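PDB 6DX2: RNA-dependent RNA polymerase, which carries a viral OTU cysteine protease domain with deubiquitinase activity near its N terminus, while the full-length protein probably copies viral RNA. Local coordinates for residues S46-F49 against L50-S54; E104-I107 against L108-L112; S3-L6 against D7-N10; S56-R59 against S60-T64; R90-M93 against L94-Y97. One frame throughout, in Å; residues are numbered along the deposited sequence.

Contact 1. Residues S46-F49 against L50-S54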
loop_
_atom_site.group_PDB
_atom_site.type_symbol
_atom_site.label_atom_id
_atom_site.label_comp_id
_atom_site.label_asym_id
_atom_site.label_seq_id
_atom_site.Cartn_x
_atom_site.Cartn_y
_atom_site.Cartn_z
ATOM N N SER A 46 -2.537 -1.108 -8.787
ATOM C CA SER A 46 -3.583 -1.014 -7.787
ATOM C C SER A 46 -3.700 0.402 -7.261
ATOM O O SER A 46 -4.829 0.924 -7.114
ATOM C CB SER A 46 -3.298 -1.999 -6.668
ATOM O OG SER A 46 -3.477 -3.329 -7.117
ATOM N N VAL A 47 -2.560 1.010 -6.923
ATOM C CA VAL A 47 -2.565 2.393 -6.447
ATOM C C VAL A 47 -3.089 3.319 -7.535
ATOM O O VAL A 47 -3.934 4.187 -7.271
ATOM C CB VAL A 47 -1.153 2.791 -6.003
ATOM C CG1 VAL A 47 -1.077 4.332 -5.821
ATOM C CG2 VAL A 47 -0.887 2.043 -4.723
ATOM N N SER A 48 -2.669 3.089 -8.801
ATOM C CA SER A 48 -3.175 3.926 -9.873
ATOM C C SER A 48 -4.702 3.770 -9.992
ATOM O O SER A 48 -5.426 4.749 -10.188
ATOM C CB SER A 48 -2.500 3.562 -11.205
ATOM O OG SER A 48 -2.922 4.406 -12.273
ATOM N N PHE A 49 -5.199 2.535 -9.889
ATOM C CA PHE A 49 -6.647 2.344 -9.996
ATOM C C PHE A 49 -7.384 3.158 -8.945
ATOM O O PHE A 49 -8.421 3.777 -9.250
ATOM C CB PHE A 49 -7.032 0.870 -9.838
ATOM C CG PHE A 49 -8.535 0.652 -10.047
ATOM C CD1 PHE A 49 -9.072 0.706 -11.313
ATOM C CD2 PHE A 49 -9.382 0.532 -8.958
ATOM C CE1 PHE A 49 -10.465 0.534 -11.534
ATOM C CE2 PHE A 49 -10.759 0.380 -9.159
ATOM C CZ PHE A 49 -11.281 0.380 -10.453
ATOM N N LEU A 50 -6.875 3.134 -7.711
ATOM C CA LEU A 50 -7.562 3.819 -6.617
ATOM C C LEU A 50 -7.446 5.329 -6.718
ATOM O O LEU A 50 -8.369 6.037 -6.270
ATOM C CB LEU A 50 -7.038 3.326 -5.287
ATOM C CG LEU A 50 -7.452 1.873 -5.008
ATOM C CD1 LEU A 50 -6.756 1.388 -3.783
ATOM C CD2 LEU A 50 -8.997 1.722 -4.812
ATOM N N LEU A 51 -6.355 5.852 -7.277
ATOM C CA LEU A 51 -6.231 7.310 -7.383
ATOM C C LEU A 51 -6.917 7.873 -8.622
ATOM O O LEU A 51 -7.501 8.960 -8.553
ATOM C CB LEU A 51 -4.774 7.729 -7.401
ATOM C CG LEU A 51 -4.001 7.351 -6.168
ATOM C CD1 LEU A 51 -2.520 7.672 -6.399
ATOM C CD2 LEU A 51 -4.514 8.168 -4.907
ATOM N N PHE A 52 -6.908 7.147 -9.748
ATOM C CA PHE A 52 -7.335 7.672 -11.033
ATOM C C PHE A 52 -8.465 6.899 -11.703
ATOM O O PHE A 52 -8.914 7.329 -12.769
ATOM C CB PHE A 52 -6.146 7.701 -12.026
ATOM C CG PHE A 52 -4.981 8.545 -11.541
ATOM C CD1 PHE A 52 -5.002 9.918 -11.688
ATOM C CD2 PHE A 52 -3.893 7.971 -10.915
ATOM C CE1 PHE A 52 -3.934 10.695 -11.193
ATOM C CE2 PHE A 52 -2.807 8.756 -10.440
ATOM C CZ PHE A 52 -2.851 10.089 -10.573
ATOM N N GLU A 53 -8.898 5.757 -11.152
ATOM C CA GLU A 53 -9.858 4.857 -11.800
ATOM C C GLU A 53 -9.341 4.411 -13.154
ATOM O O GLU A 53 -10.100 4.194 -14.099
ATOM C CB GLU A 53 -11.255 5.495 -11.920
ATOM C CG GLU A 53 -11.891 5.834 -10.569
ATOM C CD GLU A 53 -12.477 4.618 -9.802
ATOM O OE1 GLU A 53 -12.560 4.707 -8.556
ATOM O OE2 GLU A 53 -12.873 3.595 -10.409
ATOM N N SER A 54 -8.025 4.265 -13.243
ATOM C CA SER A 54 -7.368 3.869 -14.466
ATOM C C SER A 54 -6.020 3.301 -14.061
ATOM O O SER A 54 -5.487 3.650 -13.011
ATOM C CB SER A 54 -7.195 5.062 -15.403
ATOM O OG SER A 54 -6.203 4.799 -16.373
#
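Ser46 O begins the contact by accepting from Leu50 N at 3.1 Å. This is the C-terminal half of helix 42-52 in the OTU protease fold, and the bond is an ordinary i to i+4 rung. The hydroxyl of Ser46 turns back to Cys42 O. Val47 O takes the next rung, from Leu51 N. The Val47 and Leu51 side chains run side by side, CG1 of Val47 3.7 Å from CD1 of Leu51. Both also pack on Leu142 of strand 142-147. Ser48 O accepts from Phe52 N at 2.9 Å and sits at the edge of the Phe52 ring, near its plane. The Ser48 hydroxyl, anti to its backbone N (chi1 -177°), meets the chain as it folds back after the helix, and donates to Ser54 O at 2.8 Å. It also makes a weak bond with Glu57 N. Phe49 O closes the last turn with Glu53 N; the positive phi of Glu53 takes the chain out of the helix. The donor stands 40° out of the carbonyl plane. Glu53 OE1 bonds to Gln155 NE2. Glu53 bends at chi2 and its carboxylate comes obliquely to the Phe49 ring, the planes 61° apart, with OE2 3.6 Å from Phe49 CZ.

Contact 2. Residues E104-I107 against L108-L112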
loop_
_atom_site.group_PDB
_atom_site.type_symbol
_atom_site.label_atom_id
_atom_site.label_comp_id
_atom_site.label_asym_id
_atom_site.label_seq_id
_atom_site.Cartn_x
_atom_site.Cartn_y
_atom_site.Cartn_z
ATOM N N GLU A 104 7.214 0.718 -0.529
ATOM C CA GLU A 104 6.536 1.689 -1.366
ATOM C C GLU A 104 5.270 2.238 -0.711
ATOM O O GLU A 104 4.926 3.393 -0.951
ATOM C CB GLU A 104 6.168 1.040 -2.715
ATOM C CG GLU A 104 7.432 0.821 -3.540
ATOM C CD GLU A 104 8.298 -0.274 -2.996
ATOM O OE1 GLU A 104 7.768 -1.306 -2.479
ATOM O OE2 GLU A 104 9.532 -0.062 -3.026
ATOM N N ALA A 105 4.562 1.437 0.075
ATOM C CA ALA A 105 3.398 1.982 0.770
ATOM C C ALA A 105 3.824 3.077 1.740
ATOM O O ALA A 105 3.208 4.153 1.814
ATOM C CB ALA A 105 2.692 0.854 1.523
ATOM N N GLU A 106 4.903 2.836 2.467
ATOM C CA GLU A 106 5.392 3.850 3.402
ATOM C C GLU A 106 5.760 5.128 2.655
ATOM O O GLU A 106 5.340 6.225 3.039
ATOM C CB GLU A 106 6.580 3.305 4.174
ATOM C CG GLU A 106 7.302 4.376 5.017
ATOM C CD GLU A 106 8.332 3.742 5.907
ATOM O OE1 GLU A 106 9.304 3.270 5.321
ATOM O OE2 GLU A 106 8.191 3.758 7.165
ATOM N N ILE A 107 6.500 4.992 1.553
ATOM C CA ILE A 107 6.950 6.181 0.808
ATOM C C ILE A 107 5.769 6.905 0.178
ATOM O O ILE A 107 5.636 8.139 0.279
ATOM C CB ILE A 107 7.992 5.804 -0.254
ATOM C CG1 ILE A 107 9.291 5.343 0.398
ATOM C CG2 ILE A 107 8.315 7.015 -1.119
ATOM C CD1 ILE A 107 10.377 4.741 -0.640
ATOM N N LEU A 108 4.888 6.159 -0.498
ATOM C CA LEU A 108 3.779 6.828 -1.181
ATOM C C LEU A 108 2.859 7.545 -0.206
ATOM O O LEU A 108 2.300 8.590 -0.530
ATOM C CB LEU A 108 2.954 5.798 -1.992
ATOM C CG LEU A 108 2.200 6.429 -3.142
ATOM C CD1 LEU A 108 2.955 7.255 -4.082
ATOM C CD2 LEU A 108 1.572 5.232 -3.929
ATOM N N SER A 109 2.606 6.954 0.956
ATOM C CA SER A 109 1.766 7.643 1.940
ATOM C C SER A 109 2.345 9.003 2.304
ATOM O O SER A 109 1.608 10.015 2.368
ATOM C CB SER A 109 1.622 6.776 3.174
ATOM O OG SER A 109 2.797 6.694 3.939
ATOM N N LYS A 110 3.669 9.065 2.512
ATOM C CA LYS A 110 4.280 10.358 2.763
ATOM C C LYS A 110 4.311 11.219 1.494
ATOM O O LYS A 110 4.070 12.428 1.556
ATOM C CB LYS A 110 5.698 10.166 3.314
ATOM C CG LYS A 110 5.744 9.374 4.633
ATOM C CD LYS A 110 7.126 8.848 5.010
ATOM C CE LYS A 110 7.027 8.025 6.336
ATOM N NZ LYS A 110 8.361 7.883 7.019
ATOM N N ALA A 111 4.603 10.623 0.333
ATOM C CA ALA A 111 4.837 11.466 -0.834
ATOM C C ALA A 111 3.564 12.160 -1.296
ATOM O O ALA A 111 3.623 13.258 -1.868
ATOM C CB ALA A 111 5.448 10.629 -1.958
ATOM N N LEU A 112 2.403 11.506 -1.115
ATOM C CA LEU A 112 1.145 12.051 -1.579
ATOM C C LEU A 112 0.242 12.500 -0.446
ATOM O O LEU A 112 -0.865 12.989 -0.725
ATOM C CB LEU A 112 0.410 10.984 -2.446
ATOM C CG LEU A 112 1.092 10.697 -3.766
ATOM C CD1 LEU A 112 0.207 9.686 -4.538
ATOM C CD2 LEU A 112 1.309 11.965 -4.602
#
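Helix 102-112 is a central helix of the OTU protease fold, and this contact runs along most of it, one turn against the next. Glu104 O receives Leu108 N at 2.8 Å, and the N-H points almost straight at it (167°). Ala105 O takes Ser109 N at 3.0 Å, and Ile107 O takes Ala111 N at 2.7 Å. The rung from Lys110 N to Glu106 O is weak at 3.3 Å. Glu106 O has a shorter partner in Ser109 OG, 2.7 Å away. Ser109 OG lies between its backbone N and carbonyl carbon (chi1 72°), and this folds it back onto the preceding turn. The buried hydroxyl is thus satisfied within its own helix. Glu106 and Lys110 lie side by side on one flank, both extended beyond CG. Their aliphatic parts meet, Glu106 CG to Lys110 CE at 3.9 Å. The charged atoms are near but make no salt bridge, with Glu106 OE2 4.1 Å from Lys110 NZ. Each charge has a backbone partner: Glu106 OE1 meets Gln78 N, and Lys110 NZ meets Gln75 O. Glu104 OE2 is held by the hydroxyls of Tyr89 and Tyr98. Around the helix, Leu108 packs on Val47 of helix 42-52 and on Ile65 of helix 58-71. Ala105 rests on Ile116 and Leu118 of strand 116-121, and Ser109 touches Tyr133 of strand 127-133.

Contact 3. Residues S3-L6 against D7-N10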
loop_
_atom_site.group_PDB
_atom_site.type_symbol
_atom_site.label_atom_id
_atom_site.label_comp_id
_atom_site.label_asym_id
_atom_site.label_seq_id
_atom_site.Cartn_x
_atom_site.Cartn_y
_atom_site.Cartn_z
ATOM N N SER A 3 -14.777 -5.284 12.459
ATOM C CA SER A 3 -15.718 -4.742 13.443
ATOM C C SER A 3 -17.078 -4.466 12.814
ATOM O O SER A 3 -17.527 -5.192 11.935
ATOM C CB SER A 3 -15.167 -3.457 14.070
ATOM O OG SER A 3 -15.026 -2.426 13.105
ATOM N N PHE A 4 -17.736 -3.410 13.272
ATOM C CA PHE A 4 -18.979 -2.987 12.642
ATOM C C PHE A 4 -18.731 -1.909 11.595
ATOM O O PHE A 4 -19.371 -1.914 10.539
ATOM C CB PHE A 4 -19.967 -2.486 13.703
ATOM C CG PHE A 4 -21.353 -2.211 13.174
ATOM C CD1 PHE A 4 -22.198 -1.337 13.839
ATOM C CD2 PHE A 4 -21.813 -2.833 12.022
ATOM C CE1 PHE A 4 -23.476 -1.081 13.361
ATOM C CE2 PHE A 4 -23.082 -2.579 11.539
ATOM C CZ PHE A 4 -23.918 -1.704 12.210
ATOM N N HIS A 5 -17.806 -0.993 11.865
ATOM C CA HIS A 5 -17.413 0.033 10.908
ATOM C C HIS A 5 -15.898 0.041 10.798
ATOM O O HIS A 5 -15.193 0.125 11.812
ATOM C CB HIS A 5 -17.930 1.416 11.316
ATOM C CG HIS A 5 -19.417 1.467 11.524
ATOM N ND1 HIS A 5 -20.320 1.371 10.483
ATOM C CD2 HIS A 5 -20.156 1.601 12.651
ATOM C CE1 HIS A 5 -21.550 1.447 10.961
ATOM N NE2 HIS A 5 -21.478 1.585 12.273
ATOM N N LEU A 6 -15.410 -0.044 9.557
ATOM C CA LEU A 6 -13.975 -0.033 9.319
ATOM C C LEU A 6 -13.310 1.198 9.926
ATOM O O LEU A 6 -12.203 1.099 10.456
ATOM C CB LEU A 6 -13.713 -0.106 7.830
ATOM C CG LEU A 6 -14.155 -1.467 7.315
ATOM C CD1 LEU A 6 -13.644 -1.604 5.949
ATOM C CD2 LEU A 6 -13.546 -2.543 8.231
ATOM N N ASP A 7 -13.990 2.362 9.898
ATOM C CA ASP A 7 -13.379 3.568 10.451
ATOM C C ASP A 7 -13.309 3.554 11.987
ATOM O O ASP A 7 -12.715 4.480 12.557
ATOM C CB ASP A 7 -14.114 4.829 9.965
ATOM C CG ASP A 7 -13.652 5.267 8.573
ATOM O OD1 ASP A 7 -12.863 4.544 8.021
ATOM O OD2 ASP A 7 -14.040 6.326 8.067
ATOM N N ASP A 8 -13.870 2.535 12.647
ATOM C CA ASP A 8 -13.779 2.393 14.100
ATOM C C ASP A 8 -12.790 1.326 14.531
ATOM O O ASP A 8 -12.796 0.935 15.698
ATOM C CB ASP A 8 -15.137 2.065 14.687
ATOM C CG ASP A 8 -16.141 3.146 14.441
ATOM O OD1 ASP A 8 -15.814 4.338 14.678
ATOM O OD2 ASP A 8 -17.247 2.793 13.990
ATOM N N ILE A 9 -11.970 0.819 13.603
ATOM C CA ILE A 9 -10.948 -0.156 13.954
ATOM C C ILE A 9 -9.953 0.504 14.888
ATOM O O ILE A 9 -9.679 1.707 14.780
ATOM C CB ILE A 9 -10.241 -0.691 12.697
ATOM C CG1 ILE A 9 -11.116 -1.720 11.996
ATOM C CG2 ILE A 9 -8.847 -1.340 13.000
ATOM C CD1 ILE A 9 -10.559 -2.129 10.629
ATOM N N ASN A 10 -9.379 -0.313 15.779
ATOM C CA ASN A 10 -8.326 0.097 16.705
ATOM C C ASN A 10 -6.938 -0.178 16.108
ATOM O O ASN A 10 -6.538 -1.329 15.904
ATOM C CB ASN A 10 -8.530 -0.616 18.036
ATOM C CG ASN A 10 -9.803 -0.148 18.748
ATOM O OD1 ASN A 10 -10.360 0.914 18.422
ATOM N ND2 ASN A 10 -10.266 -0.936 19.718
#
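The His5 ring has the carboxylate of Asp8 at its edge and one atom of the Phe4 ring, CG, over one face, offset toward the rim. Asp8 OD2 lies near the imidazole plane, 3.4 Å from His5 CD2. The ring and carboxylate planes stand 78° apart. His5 NE2 in turn sits 3.3 Å above the plane of the Phe4 ring. These groups decorate two overlapping type I turns in the N-terminal segment before strand 12-13, with Leu6 and Asp7 in 3-10 geometry. The first turn is closed by Asp8 N donating to His5 O at 2.9 Å. In the second, Ile9 N donates to Leu6 O at 3.2 Å. Both donors stand well above the carbonyl plane of their acceptor. Asp8 CG lies beside its own backbone N (chi1 -62°), and this sends the carboxylate back alongside His5 CB. Asp7 turns elsewhere, with OD2 bonded to Ser139 OG. Leu6 is the buried residue here and reaches Tyr30 and Val138, fastening the segment to nearby loops. Leu6 and Ile9 lie side by side and point the same way, their branch ends meeting at 3.9 Å between Leu6 CD2 and Ile9 CD1.

Contact 4. Residues S56-R59 against S60-T64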
loop_
_atom_site.group_PDB
_atom_site.type_symbol
_atom_site.label_atom_id
_atom_site.label_comp_id
_atom_site.label_asym_id
_atom_site.label_seq_id
_atom_site.Cartn_x
_atom_site.Cartn_y
_atom_site.Cartn_z
ATOM N N SER A 56 -3.385 3.636 -16.106
ATOM C CA SER A 56 -2.385 4.225 -16.989
ATOM C C SER A 56 -1.369 5.091 -16.265
ATOM O O SER A 56 -0.352 5.438 -16.886
ATOM C CB SER A 56 -3.065 5.050 -18.074
ATOM O OG SER A 56 -3.683 6.193 -17.522
ATOM N N GLU A 57 -1.624 5.461 -15.003
ATOM C CA GLU A 57 -0.759 6.323 -14.213
ATOM C C GLU A 57 0.252 5.552 -13.362
ATOM O O GLU A 57 0.973 6.155 -12.560
ATOM C CB GLU A 57 -1.612 7.227 -13.333
ATOM C CG GLU A 57 -2.369 8.260 -14.134
ATOM C CD GLU A 57 -3.714 7.765 -14.663
ATOM O OE1 GLU A 57 -4.091 6.602 -14.403
ATOM O OE2 GLU A 57 -4.401 8.545 -15.362
ATOM N N TRP A 58 0.373 4.243 -13.584
ATOM C CA TRP A 58 1.164 3.421 -12.674
ATOM C C TRP A 58 2.644 3.780 -12.716
ATOM O O TRP A 58 3.317 3.775 -11.678
ATOM C CB TRP A 58 0.939 1.939 -13.012
ATOM C CG TRP A 58 1.588 1.455 -14.264
ATOM C CD1 TRP A 58 1.045 1.455 -15.519
ATOM C CD2 TRP A 58 2.868 0.834 -14.381
ATOM N NE1 TRP A 58 1.921 0.915 -16.411
ATOM C CE2 TRP A 58 3.043 0.508 -15.736
ATOM C CE3 TRP A 58 3.879 0.518 -13.465
ATOM C CZ2 TRP A 58 4.218 -0.103 -16.233
ATOM C CZ3 TRP A 58 5.042 -0.080 -13.948
ATOM C CH2 TRP A 58 5.191 -0.395 -15.334
ATOM N N ARG A 59 3.172 4.130 -13.899
ATOM C CA ARG A 59 4.574 4.539 -13.952
ATOM C C ARG A 59 4.799 5.900 -13.298
ATOM O O ARG A 59 5.844 6.129 -12.682
ATOM C CB ARG A 59 5.080 4.592 -15.403
ATOM C CG ARG A 59 4.847 3.313 -16.243
ATOM C CD ARG A 59 5.652 3.315 -17.580
ATOM N NE ARG A 59 6.991 2.811 -17.286
ATOM C CZ ARG A 59 7.440 1.600 -17.615
ATOM N NH1 ARG A 59 6.682 0.753 -18.316
ATOM N NH2 ARG A 59 8.668 1.245 -17.266
ATOM N N SER A 60 3.857 6.829 -13.433
ATOM C CA SER A 60 4.088 8.131 -12.818
ATOM C C SER A 60 4.028 8.049 -11.301
ATOM O O SER A 60 4.663 8.858 -10.614
ATOM C CB SER A 60 3.090 9.146 -13.359
ATOM O OG SER A 60 1.801 8.771 -12.971
ATOM N N ILE A 61 3.308 7.078 -10.764
ATOM C CA ILE A 61 3.331 6.866 -9.318
ATOM C C ILE A 61 4.724 6.459 -8.866
ATOM O O ILE A 61 5.223 6.933 -7.842
ATOM C CB ILE A 61 2.287 5.817 -8.931
ATOM C CG1 ILE A 61 0.906 6.459 -9.051
ATOM C CG2 ILE A 61 2.550 5.304 -7.546
ATOM C CD1 ILE A 61 -0.099 5.460 -9.408
ATOM N N LYS A 62 5.370 5.570 -9.633
ATOM C CA LYS A 62 6.770 5.240 -9.377
ATOM C C LYS A 62 7.645 6.476 -9.383
ATOM O O LYS A 62 8.605 6.561 -8.613
ATOM C CB LYS A 62 7.308 4.256 -10.430
ATOM C CG LYS A 62 6.761 2.833 -10.208
ATOM C CD LYS A 62 7.429 1.896 -11.207
ATOM C CE LYS A 62 7.682 0.582 -10.556
ATOM N NZ LYS A 62 8.483 -0.293 -11.414
ATOM N N ASN A 63 7.404 7.404 -10.328
ATOM C CA ASN A 63 8.256 8.588 -10.399
ATOM C C ASN A 63 8.079 9.461 -9.167
ATOM O O ASN A 63 9.048 10.057 -8.677
ATOM C CB ASN A 63 7.960 9.379 -11.677
ATOM C CG ASN A 63 8.437 8.644 -12.925
ATOM O OD1 ASN A 63 9.356 7.842 -12.849
ATOM N ND2 ASN A 63 7.820 8.921 -14.069
ATOM N N THR A 64 6.845 9.523 -8.656
ATOM C CA THR A 64 6.566 10.250 -7.428
ATOM C C THR A 64 7.300 9.621 -6.254
ATOM O O THR A 64 7.945 10.328 -5.466
ATOM C CB THR A 64 5.055 10.281 -7.197
ATOM O OG1 THR A 64 4.464 11.085 -8.225
ATOM C CG2 THR A 64 4.779 10.910 -5.864
HETATM O O HOH W 1 8.573 5.383 -14.356
#
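These are the N-cap and first two turns of helix 58-71, a local, partly buried contact at the helix start in the OTU protease fold. Glu57 occupies the N-cap position, and its carbonyl is the anchor. Glu57 O accepts from Ile61 N at 3.1 Å, with the donor nearly in line with the carbonyl. It also accepts from Ser60 OG at 2.8 Å. The Ser60 hydroxyl is tucked between its own backbone N and carbonyl carbon (chi1 65°), and this turns it toward the cap. The CD1 branch of Ile61 lies against the same oxygen. Further along, Asn63 N donates to Arg59 O at 3.1 Å, and a water bridges Arg59 O and Asn63 OD1. The rung from Lys62 N to Trp58 O is long and weak.

The side chains of Trp58 and Lys62 run alongside each other, with Trp58 CZ3 4.1 Å from Lys62 CD. On one face of the indole, Arg59 CG sits 3.3 Å above the plane, over its centre. Trp58 also meets Tyr45 edge-to-face. Ile61 packs on Val47 and Leu108.

The cationic end of Lys62 leaves this helix. It bonds to Met93 O and makes a cation-pi contact with Phe44. Arg59 NH2 stays 6.1 Å from Lys62 NZ and bonds weakly to Asn96 OD1. Any repulsion is probably modest, because the two charges have different partners. The aliphatic parts of Arg59 and Lys62 both pack on the indole, that of Arg59 over one face. The Glu57 carbonyl oxygen, gripped by two donors, helps fix the start of the helix.

Contact 5. Residues R90-M93 against L94-Y97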
loop_
_atom_site.group_PDB
_atom_site.type_symbol
_atom_site.label_atom_id
_atom_site.label_comp_id
_atom_site.label_asym_id
_atom_site.label_seq_id
_atom_site.Cartn_x
_atom_site.Cartn_y
_atom_site.Cartn_z
ATOM N N ARG A 90 16.244 3.708 -6.058
ATOM C CA ARG A 90 15.458 4.218 -7.178
ATOM C C ARG A 90 15.721 3.418 -8.442
ATOM O O ARG A 90 14.791 3.150 -9.205
ATOM C CB ARG A 90 15.736 5.698 -7.413
ATOM C CG ARG A 90 15.158 6.549 -6.298
ATOM C CD ARG A 90 15.587 8.013 -6.534
ATOM N NE ARG A 90 16.814 8.360 -5.821
ATOM C CZ ARG A 90 17.909 8.834 -6.411
ATOM N NH1 ARG A 90 17.926 9.000 -7.728
ATOM N NH2 ARG A 90 18.976 9.133 -5.682
ATOM N N ALA A 91 16.963 2.986 -8.652
ATOM C CA ALA A 91 17.290 2.239 -9.867
ATOM C C ALA A 91 16.573 0.890 -9.893
ATOM O O ALA A 91 16.122 0.430 -10.951
ATOM C CB ALA A 91 18.803 2.044 -9.975
ATOM N N ASP A 92 16.464 0.242 -8.739
ATOM C CA ASP A 92 15.751 -1.032 -8.668
ATOM C C ASP A 92 14.242 -0.833 -8.805
ATOM O O ASP A 92 13.589 -1.496 -9.610
ATOM C CB ASP A 92 16.059 -1.718 -7.341
ATOM C CG ASP A 92 15.835 -3.214 -7.398
ATOM O OD1 ASP A 92 16.005 -3.785 -8.501
ATOM O OD2 ASP A 92 15.483 -3.816 -6.357
ATOM N N MET A 93 13.674 0.071 -8.004
ATOM C CA MET A 93 12.224 0.246 -7.979
ATOM C C MET A 93 11.696 0.688 -9.339
ATOM O O MET A 93 10.575 0.311 -9.713
ATOM C CB MET A 93 11.855 1.256 -6.868
ATOM C CG MET A 93 10.418 1.572 -6.676
ATOM S SD MET A 93 9.847 2.879 -7.809
ATOM C CE MET A 93 10.723 4.302 -7.135
ATOM N N LEU A 94 12.469 1.462 -10.086
ATOM C CA LEU A 94 11.954 1.998 -11.336
ATOM C C LEU A 94 11.902 0.957 -12.446
ATOM O O LEU A 94 11.385 1.237 -13.532
ATOM C CB LEU A 94 12.820 3.163 -11.802
ATOM C CG LEU A 94 12.506 4.417 -10.982
ATOM C CD1 LEU A 94 13.551 5.483 -11.206
ATOM C CD2 LEU A 94 11.107 4.922 -11.341
ATOM N N ARG A 95 12.464 -0.217 -12.220
ATOM C CA ARG A 95 12.496 -1.208 -13.266
ATOM C C ARG A 95 11.135 -1.865 -13.392
ATOM O O ARG A 95 10.440 -2.050 -12.407
ATOM C CB ARG A 95 13.546 -2.264 -12.954
ATOM C CG ARG A 95 14.958 -1.763 -12.973
ATOM C CD ARG A 95 15.874 -2.950 -13.050
ATOM N NE ARG A 95 15.357 -3.993 -13.944
ATOM C CZ ARG A 95 15.344 -5.296 -13.660
ATOM N NH1 ARG A 95 15.815 -5.742 -12.501
ATOM N NH2 ARG A 95 14.863 -6.159 -14.540
ATOM N N ASN A 96 10.779 -2.286 -14.619
ATOM C CA ASN A 96 9.529 -3.014 -14.785
ATOM C C ASN A 96 9.557 -4.291 -13.952
ATOM O O ASN A 96 10.617 -4.912 -13.761
ATOM C CB ASN A 96 9.279 -3.405 -16.237
ATOM C CG ASN A 96 8.868 -2.233 -17.133
ATOM O OD1 ASN A 96 8.362 -1.201 -16.689
ATOM N ND2 ASN A 96 9.069 -2.418 -18.424
ATOM N N TYR A 97 8.369 -4.657 -13.438
ATOM C CA TYR A 97 8.121 -5.863 -12.667
ATOM C C TYR A 97 8.844 -5.853 -11.336
ATOM O O TYR A 97 9.038 -6.916 -10.735
ATOM C CB TYR A 97 8.478 -7.129 -13.485
ATOM C CG TYR A 97 7.966 -6.945 -14.881
ATOM C CD1 TYR A 97 6.596 -6.763 -15.110
ATOM C CD2 TYR A 97 8.822 -6.917 -15.962
ATOM C CE1 TYR A 97 6.111 -6.564 -16.388
ATOM C CE2 TYR A 97 8.335 -6.735 -17.254
ATOM C CZ TYR A 97 6.982 -6.550 -17.447
ATOM O OH TYR A 97 6.490 -6.358 -18.726
#
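Leu94 has its CG beside its own backbone N and anti to its carbonyl carbon (chi1 -77°), a torsion that lays the branch over Arg90 O. The nearest approach is 3.2 Å, from Leu94 CG to Arg90 O, with CD1 of Leu94 close behind. Arg95 has a similar first torsion, and its CG comes to 3.2 Å from Ala91 O. The chain then bends at chi3, and the guanidinium lies obliquely to the Asp92 carboxylate.

The setting is the C-terminal end of helix 86-93, where the chain leaves for the loop to helix 102-112. Leu94 N donates to Arg90 O at 3.0 Å, the one i to i+4 bond between the segments. The next bond is tighter in span, from Arg95 N to Asp92 O at 3.1 Å. This i to i+3 step shows the helix tightening into a turn as it ends; the donor stands 55° out of the carbonyl plane. With Asp92 OD1 4.5 Å from Arg95 NH1, the charges may attract but form no salt bridge. Asp92 OD2 is instead bonded to Tyr83 OH, and the Arg90 guanidinium to Ser86 OG. Met93 is bent at chi2 and chi3, and its CE lies 4.2 Å from Leu94 CG.

Met93 is the buried member and packs on Ile65 of helix 58-71 and on Tyr98. Leu94 touches Asn63 and Arg90 touches Ala70, both on that same helix. Beyond the turn, Asn96 meets Trp58 at its start, and Tyr97 N bonds to Asn41 OD1 in the loop before helix 42-52.

Contact 3 comes first, in the N-terminal segment ahead of strand 12-13. It lies apart from the other four and touches none of them. Each contact is a local turn, and all five follow in series, none enclosing or crossing another. Contact 1 ends helix 42-52, and contact 4 starts helix 58-71 just after it, so the two frame the short link between these helices. Contact 5 closes helix 86-93 beside contact 4, and also touches contact 2, where Met93 CG meets Glu104 OE2. Contact 2, on helix 102-112, joins the group in space: Leu108 touches both Val47 and Ile61. Together contacts 1, 2 and 4 bring three helices into one packed cluster.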